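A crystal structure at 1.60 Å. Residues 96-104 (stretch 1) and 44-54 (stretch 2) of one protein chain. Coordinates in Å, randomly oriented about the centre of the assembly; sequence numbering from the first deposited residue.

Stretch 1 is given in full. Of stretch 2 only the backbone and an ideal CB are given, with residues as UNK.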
# COMPACT_ATOMS: atom_id res chain seq x y z
N ALA A 96 11.97 -9.88 -16.92
CA ALA A 96 13.15 -9.50 -17.70
C ALA A 96 12.74 -8.93 -19.07
O ALA A 96 13.33 -7.94 -19.54
CB ALA A 96 14.09 -10.68 -17.85
N ASP A 97 11.75 -9.54 -19.70
CA ASP A 97 11.29 -9.08 -21.01
C ASP A 97 10.56 -7.76 -20.93
O ASP A 97 10.66 -6.93 -21.84
CB ASP A 97 10.37 -10.12 -21.68
CG ASP A 97 11.14 -11.29 -22.27
OD1 ASP A 97 12.36 -11.17 -22.48
OD2 ASP A 97 10.50 -12.32 -22.55
N LYS A 98 9.82 -7.56 -19.85
CA LYS A 98 8.99 -6.37 -19.70
C LYS A 98 9.72 -5.21 -19.04
O LYS A 98 9.16 -4.12 -18.92
CB LYS A 98 7.74 -6.69 -18.87
CG LYS A 98 6.72 -7.58 -19.57
CD LYS A 98 6.01 -6.82 -20.68
CE LYS A 98 5.05 -7.73 -21.43
NZ LYS A 98 4.32 -7.01 -22.51
N ALA A 99 10.97 -5.44 -18.63
CA ALA A 99 11.72 -4.46 -17.85
C ALA A 99 11.71 -3.05 -18.44
O ALA A 99 11.34 -2.09 -17.76
CB ALA A 99 13.15 -4.94 -17.64
N ASP A 100 12.10 -2.92 -19.71
CA ASP A 100 12.19 -1.59 -20.32
C ASP A 100 10.84 -0.87 -20.35
O ASP A 100 10.76 0.31 -20.02
CB ASP A 100 12.77 -1.67 -21.73
CG ASP A 100 14.20 -2.17 -21.75
OD1 ASP A 100 14.90 -2.05 -20.72
OD2 ASP A 100 14.64 -2.69 -22.80
N GLU A 101 9.79 -1.59 -20.74
CA GLU A 101 8.45 -1.02 -20.80
C GLU A 101 7.96 -0.61 -19.41
O GLU A 101 7.36 0.46 -19.23
CB GLU A 101 7.48 -2.03 -21.41
CG GLU A 101 6.03 -1.54 -21.38
CD GLU A 101 5.03 -2.59 -21.82
OE1 GLU A 101 5.43 -3.51 -22.57
OE2 GLU A 101 3.86 -2.50 -21.42
N PHE A 102 8.21 -1.46 -18.42
CA PHE A 102 7.70 -1.23 -17.07
C PHE A 102 8.47 -0.13 -16.34
O PHE A 102 7.96 0.45 -15.38
CB PHE A 102 7.73 -2.52 -16.25
CG PHE A 102 6.66 -3.52 -16.63
CD1 PHE A 102 5.76 -3.25 -17.66
CD2 PHE A 102 6.56 -4.72 -15.94
CE1 PHE A 102 4.78 -4.18 -17.99
CE2 PHE A 102 5.58 -5.64 -16.26
CZ PHE A 102 4.69 -5.37 -17.29
N LEU A 103 9.70 0.14 -16.77
CA LEU A 103 10.55 1.15 -16.13
C LEU A 103 10.54 2.50 -16.84
O LEU A 103 11.15 3.46 -16.36
CB LEU A 103 11.99 0.64 -16.04
CG LEU A 103 12.26 -0.39 -14.95
CD1 LEU A 103 13.62 -1.05 -15.15
CD2 LEU A 103 12.20 0.30 -13.59
N MET A 104 9.87 2.57 -17.99
CA MET A 104 9.81 3.80 -18.76
C MET A 104 9.24 4.98 -17.96
O MET A 104 8.33 4.80 -17.15
CB MET A 104 8.96 3.58 -20.01
CG MET A 104 9.17 4.60 -21.11
SD MET A 104 8.13 4.23 -22.53
CE MET A 104 7.51 2.61 -22.11
N UNK A 44 22.97 -0.85 -14.10
CA UNK A 44 23.23 -2.28 -14.20
C UNK A 44 21.98 -3.03 -14.64
O UNK A 44 21.89 -4.25 -14.48
CB UNK A 44 23.73 -2.83 -12.86
N UNK A 45 21.01 -2.30 -15.18
CA UNK A 45 19.74 -2.90 -15.60
C UNK A 45 19.90 -4.05 -16.60
O UNK A 45 19.31 -5.12 -16.41
CB UNK A 45 18.85 -1.82 -16.22
N UNK A 46 20.69 -3.85 -17.65
CA UNK A 46 20.87 -4.91 -18.64
C UNK A 46 21.49 -6.18 -18.02
O UNK A 46 21.11 -7.29 -18.38
CB UNK A 46 21.75 -4.40 -19.78
N UNK A 47 22.43 -6.01 -17.09
CA UNK A 47 22.99 -7.15 -16.38
C UNK A 47 21.91 -7.88 -15.59
O UNK A 47 21.83 -9.11 -15.63
CB UNK A 47 24.12 -6.70 -15.45
N UNK A 48 21.07 -7.13 -14.88
CA UNK A 48 20.03 -7.78 -14.10
C UNK A 48 19.02 -8.48 -15.00
O UNK A 48 18.54 -9.57 -14.67
CB UNK A 48 19.32 -6.76 -13.21
N UNK A 49 18.70 -7.89 -16.15
CA UNK A 49 17.79 -8.55 -17.09
C UNK A 49 18.38 -9.88 -17.54
O UNK A 49 17.68 -10.90 -17.57
CB UNK A 49 17.51 -7.65 -18.30
N UNK A 50 19.66 -9.87 -17.90
CA UNK A 50 20.31 -11.09 -18.36
C UNK A 50 20.40 -12.12 -17.24
O UNK A 50 20.22 -13.32 -17.47
CB UNK A 50 21.71 -10.78 -18.90
N UNK A 51 20.69 -11.66 -16.03
CA UNK A 51 20.79 -12.56 -14.89
C UNK A 51 19.44 -13.20 -14.56
O UNK A 51 19.39 -14.38 -14.21
CB UNK A 51 21.33 -11.81 -13.67
N UNK A 52 18.36 -12.44 -14.68
CA UNK A 52 17.03 -13.00 -14.43
C UNK A 52 16.62 -14.02 -15.50
O UNK A 52 16.03 -15.05 -15.19
CB UNK A 52 16.00 -11.87 -14.37
N UNK A 53 16.96 -13.75 -16.76
CA UNK A 53 16.80 -14.77 -17.78
C UNK A 53 17.62 -16.02 -17.45
O UNK A 53 17.17 -17.14 -17.72
CB UNK A 53 17.21 -14.21 -19.15
N UNK A 54 18.81 -15.85 -16.86
CA UNK A 54 19.66 -16.99 -16.54
C UNK A 54 19.08 -17.78 -15.37
O UNK A 54 19.22 -19.01 -15.30
CB UNK A 54 21.08 -16.52 -16.22

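The two helices, 96-103 and 45-54, run roughly antiparallel at 148°, with 9.4 Å between their axes at closest approach. Position 44 precedes the helix, and no atom of stretch 1 lies within 5.5 Å of its ideal CB, so a capping or other polar residue would suit it. It is His-44, at the N-cap, whose ND1 donates to OE1 of the residue at 47 over 2.7 Å.

Position 45 points toward stretch 1, its CB 5.4 Å from Leu-103 CD1 with the methyl of Ala-99 beyond; a medium-sized aliphatic side chain such as leucine, isoleucine or methionine would fill the gap. Leu-45 does so, its CD1 3.7 Å from Leu-103 CD1 and 4.4 Å from Ala-99 CB.

Positions 46 and 47 leave the interface: the first points away and the second is out of reach, so the contact asks little of either and polar residues are natural. Glu-46 bends its carboxylate back, leaving OE2 4.0 Å from Asp-100 OD1, an approach of like charges that calls for a cation nearby. Glu-47 receives the bond from His-44. Position 48 points sideways with nothing close to its CB, leaving room for a long side chain; Arg-48 is bonded elsewhere in the structure.

At position 49 the backbones come closest, the CA of residue 49 lying 4.8 Å from Ala-96 CA. The CB points toward stretch 1, 5.2 Å from Ala-99 CB, and the carboxylate of Asp-100 lies further out. A long chain with an apolar stem and a positive end, lysine or arginine, fits both features. Lys-49 packs CG 3.8 Å from Ala-99 CB, and its NZ forms a salt bridge with Asp-100 OD2 at 3.0 Å, though the hydrogen bond there is weak. The same NZ bonds Glu-46 OE2 at 2.9 Å, setting one cation between two carboxylates. A water accepts a weak bond from NZ and links it to Asp-97 O and Asp-100 N.

Positions 50, 51 and 54 do not contact stretch 1 and tolerate many residues; they are Ala-50, Gln-51 and Gln-54.

Position 52 points toward Ala-96, whose CB is 4.1 Å from the ideal CB, and an aliphatic chain directed past this methyl is favoured. Leu-52 places CD2 4.2 Å from Ala-96 CB.

Position 53 points sideways, but the Ala-96 methyl and Asp-97 carboxylate are within reach, suiting a flat polar ring or a basic chain. His-53 lays its ring face over Ala-96 CB, 3.4 Å from the centroid, a CH-pi contact, while Asp-97 OD1 meets the ring edge, 3.1 Å from CE1.

Stretch 2 44-54: HLEERKAQLHQ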
# COMPACT_ATOMS: atom_id res chain seq x y z
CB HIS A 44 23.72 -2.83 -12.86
CG HIS A 44 25.08 -2.34 -12.47
ND1 HIS A 44 26.24 -2.98 -12.86
CD2 HIS A 44 25.47 -1.27 -11.74
CE1 HIS A 44 27.28 -2.32 -12.38
NE2 HIS A 44 26.84 -1.28 -11.70
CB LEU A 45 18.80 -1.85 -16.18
CG LEU A 45 17.47 -2.40 -16.73
CD1 LEU A 45 16.67 -3.13 -15.65
CD2 LEU A 45 16.65 -1.27 -17.34
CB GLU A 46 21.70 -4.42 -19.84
CG GLU A 46 20.96 -3.42 -20.72
CD GLU A 46 19.67 -3.98 -21.30
OE1 GLU A 46 19.64 -5.18 -21.65
OE2 GLU A 46 18.69 -3.22 -21.42
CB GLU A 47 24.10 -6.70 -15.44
CG GLU A 47 25.36 -6.25 -16.12
CD GLU A 47 26.38 -5.73 -15.14
OE1 GLU A 47 25.99 -5.36 -14.01
OE2 GLU A 47 27.58 -5.70 -15.49
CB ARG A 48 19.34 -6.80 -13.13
CG ARG A 48 20.27 -6.28 -12.05
CD ARG A 48 19.52 -5.60 -10.90
NE ARG A 48 18.60 -4.56 -11.36
CZ ARG A 48 18.96 -3.31 -11.61
NH1 ARG A 48 20.23 -2.93 -11.45
NH2 ARG A 48 18.06 -2.43 -12.04
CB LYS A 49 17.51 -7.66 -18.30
CG LYS A 49 16.56 -6.51 -17.99
CD LYS A 49 16.64 -5.40 -19.02
CE LYS A 49 16.30 -5.89 -20.41
NZ LYS A 49 16.28 -4.76 -21.40
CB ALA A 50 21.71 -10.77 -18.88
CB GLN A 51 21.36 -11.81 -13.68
CG GLN A 51 22.85 -11.48 -13.82
CD GLN A 51 23.27 -10.28 -13.02
OE1 GLN A 51 22.51 -9.78 -12.19
NE2 GLN A 51 24.48 -9.79 -13.26
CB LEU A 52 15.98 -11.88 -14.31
CG LEU A 52 14.60 -12.29 -13.82
CD1 LEU A 52 14.67 -13.02 -12.48
CD2 LEU A 52 13.69 -11.07 -13.72
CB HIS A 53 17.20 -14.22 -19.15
CG HIS A 53 16.14 -13.37 -19.79
ND1 HIS A 53 14.84 -13.81 -19.97
CD2 HIS A 53 16.19 -12.12 -20.31
CE1 HIS A 53 14.14 -12.86 -20.57
NE2 HIS A 53 14.93 -11.83 -20.79
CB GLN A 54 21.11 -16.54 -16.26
CG GLN A 54 22.12 -17.70 -16.04
CD GLN A 54 22.23 -18.65 -17.25
OE1 GLN A 54 21.88 -18.30 -18.37
NE2 GLN A 54 22.72 -19.86 -17.00
O HOH W 1 13.04 -5.13 -21.36
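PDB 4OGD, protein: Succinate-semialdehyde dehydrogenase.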